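Local coordinates for protein methylenetetrahydrofolate--tRNA-(uracil-5-)-methyltransferase trmFO (Thermus thermophilus, PDB 3G5S) that probably catalyses the folate-dependent methylation of uridine 54 of tRNA to 5-methyluridine, using bound FAD and a reduced nicotinamide cofactor, at residues D151-A155 against L313-L318; G320-E324 against L352-N356; A268-W272 against N396-P402; A328-Y332 against N356-K360. All coordinates share one frame. Residues are numbered along the deposited sequence.

Contact 1 of 4, residues D151-A155 against L313-L318. With GSH (glutathione), chain C; EDO (1,2-ethanediol), chain F.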
loop_
_atom_site.group_PDB
_atom_site.type_symbol
_atom_site.label_atom_id
_atom_site.label_comp_id
_atom_site.label_asym_id
_atom_site.label_seq_id
_atom_site.Cartn_x
_atom_site.Cartn_y
_atom_site.Cartn_z
ATOM N N ASP A 151 11.344 -18.208 1.010
ATOM C CA ASP A 151 11.991 -17.209 1.856
ATOM C C ASP A 151 12.048 -15.839 1.197
ATOM O O ASP A 151 11.943 -14.813 1.869
ATOM C CB ASP A 151 13.425 -17.636 2.181
ATOM C CG ASP A 151 13.493 -18.805 3.141
ATOM O OD1 ASP A 151 12.437 -19.239 3.639
ATOM O OD2 ASP A 151 14.614 -19.289 3.403
ATOM N N HIS A 152 12.239 -15.822 -0.117
ATOM C CA HIS A 152 12.448 -14.564 -0.823
ATOM C C HIS A 152 11.168 -13.797 -1.100
ATOM O O HIS A 152 11.222 -12.681 -1.612
ATOM C CB HIS A 152 13.213 -14.798 -2.129
ATOM C CG HIS A 152 14.647 -15.173 -1.926
ATOM N ND1 HIS A 152 15.112 -16.458 -2.104
ATOM C CD2 HIS A 152 15.715 -14.433 -1.549
ATOM C CE1 HIS A 152 16.409 -16.490 -1.853
ATOM N NE2 HIS A 152 16.799 -15.276 -1.514
ATOM N N PHE A 153 10.027 -14.386 -0.755
ATOM C CA PHE A 153 8.745 -13.771 -1.073
ATOM C C PHE A 153 8.039 -13.142 0.127
ATOM O O PHE A 153 6.893 -12.716 0.024
ATOM C CB PHE A 153 7.852 -14.753 -1.834
ATOM C CG PHE A 153 8.445 -15.191 -3.140
ATOM C CD1 PHE A 153 8.820 -14.257 -4.093
ATOM C CD2 PHE A 153 8.668 -16.529 -3.403
ATOM C CE1 PHE A 153 9.381 -14.656 -5.296
ATOM C CE2 PHE A 153 9.229 -16.935 -4.600
ATOM C CZ PHE A 153 9.588 -15.998 -5.544
ATOM N N LEU A 154 8.755 -13.046 1.241
ATOM C CA LEU A 154 8.310 -12.288 2.398
ATOM C C LEU A 154 9.437 -11.350 2.808
ATOM O O LEU A 154 10.589 -11.769 2.909
ATOM C CB LEU A 154 7.916 -13.211 3.554
ATOM C CG LEU A 154 7.454 -12.525 4.842
ATOM C CD1 LEU A 154 6.427 -13.368 5.582
ATOM C CD2 LEU A 154 8.642 -12.207 5.749
ATOM N N ALA A 155 9.105 -10.080 3.006
ATOM C CA ALA A 155 10.062 -9.077 3.441
ATOM C C ALA A 155 9.726 -8.627 4.854
ATOM O O ALA A 155 8.572 -8.714 5.283
ATOM C CB ALA A 155 10.054 -7.896 2.485
ATOM N N LEU A 313 4.145 -9.606 2.033
ATOM C CA LEU A 313 4.357 -10.574 0.970
ATOM C C LEU A 313 4.606 -9.936 -0.388
ATOM O O LEU A 313 4.163 -8.813 -0.659
ATOM C CB LEU A 313 3.124 -11.461 0.846
ATOM C CG LEU A 313 2.827 -12.317 2.074
ATOM C CD1 LEU A 313 1.439 -12.903 1.958
ATOM C CD2 LEU A 313 3.873 -13.418 2.242
ATOM N N ASN A 314 5.290 -10.681 -1.248
ATOM C CA ASN A 314 5.437 -10.290 -2.632
ATOM C C ASN A 314 4.128 -10.574 -3.347
ATOM O O ASN A 314 3.908 -11.661 -3.879
ATOM C CB ASN A 314 6.595 -11.032 -3.294
ATOM C CG ASN A 314 6.982 -10.399 -4.603
ATOM O OD1 ASN A 314 6.124 -10.166 -5.456
ATOM N ND2 ASN A 314 8.263 -10.080 -4.761
ATOM N N ALA A 315 3.240 -9.591 -3.326
ATOM C CA ALA A 315 1.911 -9.773 -3.890
ATOM C C ALA A 315 1.933 -10.164 -5.369
ATOM O O ALA A 315 1.222 -11.081 -5.765
ATOM C CB ALA A 315 1.035 -8.551 -3.644
ATOM N N PRO A 316 2.756 -9.494 -6.201
ATOM C CA PRO A 316 2.681 -9.875 -7.615
ATOM C C PRO A 316 3.087 -11.327 -7.863
ATOM O O PRO A 316 2.568 -11.953 -8.788
ATOM C CB PRO A 316 3.658 -8.908 -8.297
ATOM C CG PRO A 316 3.732 -7.738 -7.387
ATOM C CD PRO A 316 3.543 -8.264 -5.995
ATOM N N ARG A 317 3.987 -11.861 -7.047
ATOM C CA ARG A 317 4.393 -13.252 -7.212
ATOM C C ARG A 317 3.397 -14.237 -6.608
ATOM O O ARG A 317 3.301 -15.365 -7.072
ATOM C CB ARG A 317 5.769 -13.485 -6.591
ATOM C CG ARG A 317 6.916 -12.791 -7.312
ATOM C CD ARG A 317 7.008 -13.186 -8.788
ATOM N NE ARG A 317 7.236 -14.613 -8.992
ATOM C CZ ARG A 317 8.434 -15.184 -9.019
ATOM N NH1 ARG A 317 9.524 -14.450 -8.842
ATOM N NH2 ARG A 317 8.542 -16.493 -9.214
ATOM N N LEU A 318 2.674 -13.824 -5.571
ATOM C CA LEU A 318 1.885 -14.761 -4.768
ATOM C C LEU A 318 0.370 -14.637 -4.869
ATOM O O LEU A 318 -0.326 -15.623 -4.646
ATOM C CB LEU A 318 2.262 -14.657 -3.297
ATOM C CG LEU A 318 3.697 -15.030 -2.932
ATOM C CD1 LEU A 318 3.896 -14.911 -1.430
ATOM C CD2 LEU A 318 4.078 -16.426 -3.430
HETATM N N1 GSH C . 11.705 -4.498 0.894
HETATM C CA1 GSH C . 11.975 -5.617 0.011
HETATM C C1 GSH C . 12.991 -6.593 0.584
HETATM O O11 GSH C . 13.433 -6.406 1.894
HETATM O O12 GSH C . 13.167 -7.634 0.042
HETATM C CB1 GSH C . 12.299 -5.209 -1.424
HETATM C CG1 GSH C . 13.736 -4.809 -1.739
HETATM C CD1 GSH C . 14.265 -3.496 -1.167
HETATM O OE1 GSH C . 13.686 -2.882 -0.328
HETATM N N2 GSH C . 15.502 -3.005 -1.706
HETATM C CA2 GSH C . 16.016 -1.733 -1.308
HETATM C C2 GSH C . 15.852 -0.676 -2.396
HETATM O O2 GSH C . 16.654 -0.584 -3.265
HETATM C CB2 GSH C . 17.468 -1.940 -0.907
HETATM S SG2 GSH C . 18.304 -0.539 -0.137
HETATM N N3 GSH C . 15.003 0.457 -2.083
HETATM C CA3 GSH C . 14.948 1.576 -2.999
HETATM C C3 GSH C . 14.142 1.312 -4.262
HETATM O O31 GSH C . 14.432 1.787 -5.315
HETATM O O32 GSH C . 13.228 0.279 -4.184
HETATM C C1 EDO F . 8.847 -8.398 -1.225
HETATM O O1 EDO F . 9.715 -7.658 -2.087
HETATM C C2 EDO F . 9.528 -9.717 -0.886
HETATM O O2 EDO F . 9.713 -10.454 -2.098
#

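Contact 2 of 4, residues G320-E324 against L352-N356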
loop_
_atom_site.group_PDB
_atom_site.type_symbol
_atom_site.label_atom_id
_atom_site.label_comp_id
_atom_site.label_asym_id
_atom_site.label_seq_id
_atom_site.Cartn_x
_atom_site.Cartn_y
_atom_site.Cartn_z
ATOM N N GLY A 320 -3.457 -13.150 -6.537
ATOM C CA GLY A 320 -4.280 -12.602 -7.596
ATOM C C GLY A 320 -4.943 -11.304 -7.158
ATOM O O GLY A 320 -4.884 -10.923 -5.987
ATOM N N GLU A 321 -5.595 -10.626 -8.097
ATOM C CA GLU A 321 -6.294 -9.375 -7.785
ATOM C C GLU A 321 -7.491 -9.612 -6.858
ATOM O O GLU A 321 -8.042 -8.672 -6.286
ATOM C CB GLU A 321 -6.733 -8.654 -9.059
ATOM C CG GLU A 321 -7.878 -9.316 -9.810
ATOM C CD GLU A 321 -7.431 -10.467 -10.678
ATOM O OE1 GLU A 321 -6.211 -10.690 -10.804
ATOM O OE2 GLU A 321 -8.308 -11.156 -11.241
ATOM N N THR A 322 -7.883 -10.878 -6.737
ATOM C CA THR A 322 -8.924 -11.324 -5.821
ATOM C C THR A 322 -8.420 -11.441 -4.375
ATOM O O THR A 322 -9.217 -11.676 -3.458
ATOM C CB THR A 322 -9.357 -12.714 -6.236
ATOM O OG1 THR A 322 -8.181 -13.527 -6.246
ATOM C CG2 THR A 322 -9.995 -12.705 -7.642
ATOM N N LEU A 323 -7.100 -11.310 -4.202
ATOM C CA LEU A 323 -6.389 -11.498 -2.928
ATOM C C LEU A 323 -6.264 -12.966 -2.500
ATOM O O LEU A 323 -5.763 -13.267 -1.414
ATOM C CB LEU A 323 -6.943 -10.622 -1.805
ATOM C CG LEU A 323 -6.897 -9.125 -2.109
ATOM C CD1 LEU A 323 -7.582 -8.347 -1.009
ATOM C CD2 LEU A 323 -5.458 -8.651 -2.318
ATOM N N GLU A 324 -6.687 -13.874 -3.374
ATOM C CA GLU A 324 -6.458 -15.296 -3.164
ATOM C C GLU A 324 -5.048 -15.659 -3.607
ATOM O O GLU A 324 -4.569 -15.193 -4.644
ATOM C CB GLU A 324 -7.486 -16.098 -3.967
ATOM C CG GLU A 324 -7.536 -17.575 -3.621
ATOM C CD GLU A 324 -8.649 -18.326 -4.350
ATOM O OE1 GLU A 324 -9.219 -17.807 -5.338
ATOM O OE2 GLU A 324 -8.954 -19.458 -3.926
ATOM N N LEU A 352 -12.423 -7.073 0.557
ATOM C CA LEU A 352 -12.383 -7.897 -0.646
ATOM C C LEU A 352 -12.016 -9.347 -0.335
ATOM O O LEU A 352 -12.614 -10.282 -0.871
ATOM C CB LEU A 352 -11.453 -7.308 -1.704
ATOM C CG LEU A 352 -11.431 -8.078 -3.028
ATOM C CD1 LEU A 352 -12.802 -8.159 -3.690
ATOM C CD2 LEU A 352 -10.421 -7.486 -3.980
ATOM N N ALA A 353 -11.033 -9.536 0.536
ATOM C CA ALA A 353 -10.632 -10.887 0.921
ATOM C C ALA A 353 -11.778 -11.609 1.613
ATOM O O ALA A 353 -12.036 -12.779 1.336
ATOM C CB ALA A 353 -9.400 -10.847 1.808
ATOM N N GLY A 354 -12.469 -10.915 2.511
ATOM C CA GLY A 354 -13.618 -11.491 3.185
ATOM C C GLY A 354 -14.740 -11.828 2.218
ATOM O O GLY A 354 -15.391 -12.865 2.341
ATOM N N LEU A 355 -14.977 -10.943 1.255
ATOM C CA LEU A 355 -15.987 -11.177 0.239
ATOM C C LEU A 355 -15.669 -12.445 -0.550
ATOM O O LEU A 355 -16.539 -13.291 -0.766
ATOM C CB LEU A 355 -16.076 -9.969 -0.697
ATOM C CG LEU A 355 -17.003 -10.107 -1.907
ATOM C CD1 LEU A 355 -18.445 -10.431 -1.511
ATOM C CD2 LEU A 355 -16.946 -8.823 -2.716
ATOM N N ASN A 356 -14.423 -12.572 -0.986
ATOM C CA ASN A 356 -14.052 -13.730 -1.778
ATOM C C ASN A 356 -14.009 -15.026 -0.980
ATOM O O ASN A 356 -14.389 -16.077 -1.488
ATOM C CB ASN A 356 -12.776 -13.471 -2.568
ATOM C CG ASN A 356 -13.041 -12.587 -3.770
ATOM O OD1 ASN A 356 -14.127 -12.651 -4.354
ATOM N ND2 ASN A 356 -12.073 -11.757 -4.139
#

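Contact 3 of 4, residues A268-W272 against N396-P402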
loop_
_atom_site.group_PDB
_atom_site.type_symbol
_atom_site.label_atom_id
_atom_site.label_comp_id
_atom_site.label_asym_id
_atom_site.label_seq_id
_atom_site.Cartn_x
_atom_site.Cartn_y
_atom_site.Cartn_z
ATOM N N ALA A 268 0.634 -0.602 -16.593
ATOM C CA ALA A 268 0.221 0.481 -17.489
ATOM C C ALA A 268 1.327 1.493 -17.785
ATOM O O ALA A 268 1.232 2.257 -18.743
ATOM C CB ALA A 268 -1.010 1.194 -16.935
ATOM N N GLY A 269 2.365 1.512 -16.961
ATOM C CA GLY A 269 3.462 2.438 -17.171
ATOM C C GLY A 269 3.196 3.866 -16.732
ATOM O O GLY A 269 3.919 4.771 -17.143
ATOM N N ARG A 270 2.176 4.074 -15.901
ATOM C CA ARG A 270 1.927 5.396 -15.320
ATOM C C ARG A 270 2.831 5.718 -14.131
ATOM O O ARG A 270 2.953 6.877 -13.750
ATOM C CB ARG A 270 0.476 5.514 -14.855
ATOM C CG ARG A 270 -0.534 5.544 -15.975
ATOM C CD ARG A 270 -1.941 5.746 -15.445
ATOM N NE ARG A 270 -2.421 4.597 -14.681
ATOM C CZ ARG A 270 -3.138 3.601 -15.194
ATOM N NH1 ARG A 270 -3.444 3.588 -16.487
ATOM N NH2 ARG A 270 -3.530 2.602 -14.416
HETATM N N MSE A 271 3.437 4.695 -13.533
HETATM C CA MSE A 271 4.112 4.853 -12.245
HETATM C C MSE A 271 5.563 4.407 -12.327
HETATM O O MSE A 271 5.836 3.230 -12.586
HETATM C CB MSE A 271 3.373 4.046 -11.173
HETATM C CG MSE A 271 1.945 4.499 -10.997
HETATM SE SE MSE A 271 0.878 3.312 -9.919
HETATM C CE MSE A 271 1.763 3.614 -8.288
ATOM N N TRP A 272 6.484 5.344 -12.113
ATOM C CA TRP A 272 7.913 5.077 -12.224
ATOM C C TRP A 272 8.626 5.450 -10.935
ATOM O O TRP A 272 8.466 6.562 -10.422
ATOM C CB TRP A 272 8.506 5.851 -13.412
ATOM C CG TRP A 272 8.052 5.300 -14.738
ATOM C CD1 TRP A 272 6.767 5.225 -15.201
ATOM C CD2 TRP A 272 8.877 4.716 -15.753
ATOM N NE1 TRP A 272 6.746 4.632 -16.442
ATOM C CE2 TRP A 272 8.029 4.315 -16.805
ATOM C CE3 TRP A 272 10.250 4.495 -15.873
ATOM C CZ2 TRP A 272 8.510 3.707 -17.960
ATOM C CZ3 TRP A 272 10.728 3.896 -17.019
ATOM C CH2 TRP A 272 9.862 3.510 -18.050
ATOM N N ASN A 396 -3.559 6.017 -4.449
ATOM C CA ASN A 396 -3.107 7.213 -5.149
ATOM C C ASN A 396 -3.697 7.211 -6.554
ATOM O O ASN A 396 -4.125 6.166 -7.056
ATOM C CB ASN A 396 -1.574 7.295 -5.191
ATOM C CG ASN A 396 -0.957 6.197 -6.026
ATOM O OD1 ASN A 396 -0.618 5.117 -5.512
ATOM N ND2 ASN A 396 -0.834 6.439 -7.318
ATOM N N TRP A 397 -3.712 8.377 -7.189
ATOM C CA TRP A 397 -4.349 8.511 -8.490
ATOM C C TRP A 397 -3.624 7.808 -9.633
ATOM O O TRP A 397 -4.205 7.615 -10.689
ATOM C CB TRP A 397 -4.579 9.982 -8.831
ATOM C CG TRP A 397 -5.592 10.650 -7.961
ATOM C CD1 TRP A 397 -5.391 11.741 -7.166
ATOM C CD2 TRP A 397 -6.981 10.306 -7.828
ATOM N NE1 TRP A 397 -6.564 12.095 -6.541
ATOM C CE2 TRP A 397 -7.554 11.231 -6.931
ATOM C CE3 TRP A 397 -7.790 9.302 -8.372
ATOM C CZ2 TRP A 397 -8.907 11.182 -6.571
ATOM C CZ3 TRP A 397 -9.133 9.256 -8.014
ATOM C CH2 TRP A 397 -9.675 10.188 -7.123
ATOM N N GLY A 398 -2.366 7.419 -9.439
ATOM C CA GLY A 398 -1.667 6.660 -10.461
ATOM C C GLY A 398 -2.218 5.260 -10.698
ATOM O O GLY A 398 -1.926 4.648 -11.727
ATOM N N LEU A 399 -3.026 4.764 -9.762
ATOM C CA LEU A 399 -3.532 3.392 -9.807
ATOM C C LEU A 399 -4.703 3.199 -10.762
ATOM O O LEU A 399 -5.018 2.071 -11.120
ATOM C CB LEU A 399 -3.973 2.956 -8.414
ATOM C CG LEU A 399 -2.865 2.873 -7.375
ATOM C CD1 LEU A 399 -3.456 2.601 -6.013
ATOM C CD2 LEU A 399 -1.821 1.822 -7.729
ATOM N N VAL A 400 -5.373 4.286 -11.136
ATOM C CA VAL A 400 -6.553 4.209 -11.999
ATOM C C VAL A 400 -6.236 4.832 -13.357
ATOM O O VAL A 400 -5.246 5.545 -13.498
ATOM C CB VAL A 400 -7.784 4.898 -11.358
ATOM C CG1 VAL A 400 -8.133 4.244 -10.020
ATOM C CG2 VAL A 400 -7.549 6.398 -11.198
ATOM N N PRO A 401 -7.067 4.562 -14.376
ATOM C CA PRO A 401 -6.766 5.135 -15.688
ATOM C C PRO A 401 -6.830 6.651 -15.651
ATOM O O PRO A 401 -7.510 7.241 -14.811
ATOM C CB PRO A 401 -7.885 4.582 -16.576
ATOM C CG PRO A 401 -8.324 3.338 -15.885
ATOM C CD PRO A 401 -8.224 3.655 -14.431
ATOM N N PRO A 402 -6.117 7.289 -16.579
ATOM C CA PRO A 402 -6.178 8.743 -16.689
ATOM C C PRO A 402 -7.583 9.198 -17.055
ATOM O O PRO A 402 -8.388 8.417 -17.565
ATOM C CB PRO A 402 -5.227 9.047 -17.855
ATOM C CG PRO A 402 -4.536 7.775 -18.193
ATOM C CD PRO A 402 -5.401 6.669 -17.705
HETATM O O HOH W 1 -1.236 2.009 -12.543
#

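Contact 4 of 4, residues A328-Y332 against N356-K360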
loop_
_atom_site.group_PDB
_atom_site.type_symbol
_atom_site.label_atom_id
_atom_site.label_comp_id
_atom_site.label_asym_id
_atom_site.label_seq_id
_atom_site.Cartn_x
_atom_site.Cartn_y
_atom_site.Cartn_z
ATOM N N ALA A 328 -2.525 -21.430 -3.507
ATOM C CA ALA A 328 -3.181 -21.955 -2.316
ATOM C C ALA A 328 -4.647 -21.561 -2.337
ATOM O O ALA A 328 -5.042 -20.518 -1.817
ATOM C CB ALA A 328 -2.492 -21.481 -1.044
ATOM N N GLU A 329 -5.455 -22.404 -2.968
ATOM C CA GLU A 329 -6.875 -22.128 -3.115
ATOM C C GLU A 329 -7.530 -21.947 -1.751
ATOM O O GLU A 329 -7.279 -22.717 -0.827
ATOM C CB GLU A 329 -7.551 -23.268 -3.880
ATOM C CG GLU A 329 -8.990 -22.994 -4.280
ATOM C CD GLU A 329 -9.559 -24.073 -5.184
ATOM O OE1 GLU A 329 -8.820 -25.027 -5.515
ATOM O OE2 GLU A 329 -10.746 -23.968 -5.566
ATOM N N GLY A 330 -8.368 -20.923 -1.631
ATOM C CA GLY A 330 -9.092 -20.676 -0.403
ATOM C C GLY A 330 -8.266 -20.057 0.703
ATOM O O GLY A 330 -8.734 -19.952 1.830
ATOM N N LEU A 331 -7.038 -19.652 0.383
ATOM C CA LEU A 331 -6.215 -18.856 1.292
ATOM C C LEU A 331 -6.109 -17.458 0.704
ATOM O O LEU A 331 -5.881 -17.313 -0.497
ATOM C CB LEU A 331 -4.816 -19.467 1.437
ATOM C CG LEU A 331 -3.897 -18.832 2.478
ATOM C CD1 LEU A 331 -4.432 -19.022 3.892
ATOM C CD2 LEU A 331 -2.475 -19.370 2.365
ATOM N N TYR A 332 -6.265 -16.445 1.554
ATOM C CA TYR A 332 -6.265 -15.043 1.127
ATOM C C TYR A 332 -5.350 -14.245 2.036
ATOM O O TYR A 332 -5.107 -14.637 3.184
ATOM C CB TYR A 332 -7.687 -14.438 1.207
ATOM C CG TYR A 332 -8.705 -15.276 0.491
ATOM C CD1 TYR A 332 -9.245 -16.393 1.108
ATOM C CD2 TYR A 332 -9.098 -14.995 -0.817
ATOM C CE1 TYR A 332 -10.122 -17.208 0.466
ATOM C CE2 TYR A 332 -10.004 -15.815 -1.477
ATOM C CZ TYR A 332 -10.512 -16.931 -0.818
ATOM O OH TYR A 332 -11.405 -17.791 -1.413
ATOM N N ASN A 356 -14.423 -12.572 -0.986
ATOM C CA ASN A 356 -14.052 -13.730 -1.778
ATOM C C ASN A 356 -14.009 -15.026 -0.980
ATOM O O ASN A 356 -14.389 -16.077 -1.488
ATOM C CB ASN A 356 -12.776 -13.471 -2.568
ATOM C CG ASN A 356 -13.041 -12.587 -3.770
ATOM O OD1 ASN A 356 -14.127 -12.651 -4.354
ATOM N ND2 ASN A 356 -12.073 -11.757 -4.139
ATOM N N ALA A 357 -13.584 -14.943 0.275
ATOM C CA ALA A 357 -13.632 -16.098 1.166
ATOM C C ALA A 357 -15.080 -16.539 1.410
ATOM O O ALA A 357 -15.378 -17.735 1.428
ATOM C CB ALA A 357 -12.942 -15.773 2.476
ATOM N N ALA A 358 -15.976 -15.569 1.593
ATOM C CA ALA A 358 -17.388 -15.868 1.791
ATOM C C ALA A 358 -17.942 -16.545 0.548
ATOM O O ALA A 358 -18.667 -17.544 0.624
ATOM C CB ALA A 358 -18.159 -14.594 2.089
ATOM N N ARG A 359 -17.614 -15.985 -0.610
ATOM C CA ARG A 359 -18.058 -16.580 -1.864
ATOM C C ARG A 359 -17.538 -18.006 -2.036
ATOM O O ARG A 359 -18.269 -18.908 -2.443
ATOM C CB ARG A 359 -17.702 -15.677 -3.050
ATOM C CG ARG A 359 -18.535 -14.387 -3.056
ATOM C CD ARG A 359 -18.106 -13.413 -4.162
ATOM N NE ARG A 359 -18.221 -14.001 -5.492
ATOM C CZ ARG A 359 -19.350 -14.064 -6.193
ATOM N NH1 ARG A 359 -19.350 -14.642 -7.383
ATOM N NH2 ARG A 359 -20.476 -13.550 -5.713
ATOM N N LYS A 360 -16.276 -18.224 -1.674
ATOM C CA LYS A 360 -15.687 -19.572 -1.713
ATOM C C LYS A 360 -16.471 -20.559 -0.841
ATOM O O LYS A 360 -16.730 -21.715 -1.232
ATOM C CB LYS A 360 -14.244 -19.511 -1.204
ATOM C CG LYS A 360 -13.425 -20.758 -1.508
ATOM C CD LYS A 360 -13.274 -20.931 -3.012
ATOM C CE LYS A 360 -11.889 -21.453 -3.384
ATOM N NZ LYS A 360 -11.735 -22.927 -3.332
#

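Contact 1 of 4, residues D151-A155 against L313-L318
The ring of Phe153 lies over the start of helix 315-318, against Asn314 and Arg317. Its CD1 lies 4.0 Å from Asn314 CB. Its CE1 is 3.6 Å from Arg317 NH1, over one face of the guanidinium, while NH1 itself sits at the edge of the ring. Phe153 CB also packs on Leu318 CD1 at 4.0 Å. The backbones meet as well: Asn314 N donates to Phe153 O at 2.9 Å. Next to it, Leu154 and Leu313 form an antiparallel non-hydrogen-bonded pair, with Leu154 CD1 4.2 Å from Leu313 CD2. This short two-stranded sheet runs up to the glutathione site, where Ala155 CB lies 3.7 Å from GSH C1. Asn314 is the N-cap of the helix, its OD1 accepting from Arg317 N at 3.2 Å. Its ND2 donates to Pro387 O and to O2 of 1,2-ethanediol, probably from the crystallisation liquor, which donates to His152 O. Thus Asn314 has two roles: its backbone amide ties the segments together just beyond the strand pair, and its side-chain oxygen caps the helix.

Contact 2 of 4, residues G320-E324 against L352-N356
Helix 343-361 packs on the Rossmann-type FAD-binding fold, and here it meets a type I beta turn running from Gly320 to Leu323. Leu352 comes first on the helix and points toward the turn. Its CD2 lies 3.5 Å from Glu321 O, and its CB is 4.1 Å from Leu323 CD1. Ala353, next along, receives the same leucine: Leu323 CD1 is 4.2 Å from Ala353 CB and 4.0 Å from Ala353 N. Leu323 thus packs against a patch made by two consecutive helix residues. Outside the two segments, Leu382 of helix 374-384 also touches Leu323, so this leucine lies between two helices. Gly354 and Leu355 lie out of reach of the turn. One helical turn after Leu352, Asn356 points toward the beta turn again; its N bonds to Leu352 O at 2.9 Å. The Asn356 amide joins two loops to the helix, with OD1 accepting from Val367 N and ND2 serving the turn. Thr322 also holds its own backbone in an ST turn, Glu324 N donating to Thr322 OG1 at 3.3 Å. The polar link across the segments is the hydrogen bond from Asn356 ND2 to Thr322 O, 2.9 Å long.

Contact 3 of 4, residues A268-W272 against N396-P402
Arg270, Met271 and Gly398 carry most of this buried contact between the start of strand 271-274 and the loop leading to helix 409-429. Arg270 reaches along the loop. Its NE donates to Gly398 O at 3.0 Å and nearly in line. A water, accepting weakly from Arg270 NH2 at 3.0 Å, donates to the same Gly398 O at 2.8 Å. One face of the guanidinium lies against the loop backbone, with NH1 3.8 Å from Pro401 CA. Met271, present as selenomethionine, places SE 3.6 Å from Gly398 O and 3.8 Å from Leu399 CD2. Tyr381 of helix 374-384 touches both Met271 and Leu399. Gly398 fits close to Met271, where a side chain would be tight against CG. The contact joins the antiparallel sheet of strand 271-274 to the loop before helix 409-429, with helix 374-384 alongside. Its chemistry pairs a charged side chain with a backbone carbonyl, so the link depends on the course of the loop and needs no acidic partner within it.

Contact 4 of 4, residues A328-Y332 against N356-K360
A salt bridge leads this contact: Lys360 NZ donates to Glu329 OE2 at 2.7 Å. Glu329 lies in a type II beta turn from Ala328 to Leu331, closed by Leu331 N bonding to Ala328 O at 3.1 Å. Gly330 takes the third position of that turn with positive phi, as is common in this turn type. Its N donates to Glu324 OE2, so a second acid braces the corner. Lys360 CE passes 4.0 Å from Gly330 N on its way to Glu329. Further in, Lys360 CB lies 3.3 Å from Tyr332 OH. The CA-to-CB bond of Tyr332 points toward helix 343-361, and its ring packs on Ala357. Ala357 N sits over one ring face. Tyr332 CE1 is 3.7 Å from both Ala357 CA and Ala357 CB, and CE2 is 3.8 Å from Asn356 CB. Tyr332 belongs to strand 331-333, an edge strand of the five-stranded parallel sheet, beside strand 129-131. The same helix face meets that neighbour, as Ala357 also touches Val130. This is helix-on-sheet packing in a Rossmann-type FAD-binding fold. The chemistry changes from the outside in: an ion pair near the exposed Glu329 gives way to a buried aromatic ring packed on Ala357 and Asn356, and the small Ala357 is consistent with close approach of strand and helix.

Contacts 2 and 4 lie side by side, their centres about 7 Å apart. They share Asn356 and use successive turns of helix 343-361. Glu324 of contact 2 meets Gly330 and Tyr332 of contact 4, so both belong to one packed layer of the FAD-binding region. Contact 1 comes before both along the chain, its second segment running almost directly into 320-324. Its centre is about 17 Å from that of contact 2, on the glutathione side. Contact 3 stands apart, about 21 to 28 Å from the others between centres. Its segments enclose contacts 2 and 4 in sequence and alternate with those of contact 1. It ties the six-stranded antiparallel sheet to the C-terminal part.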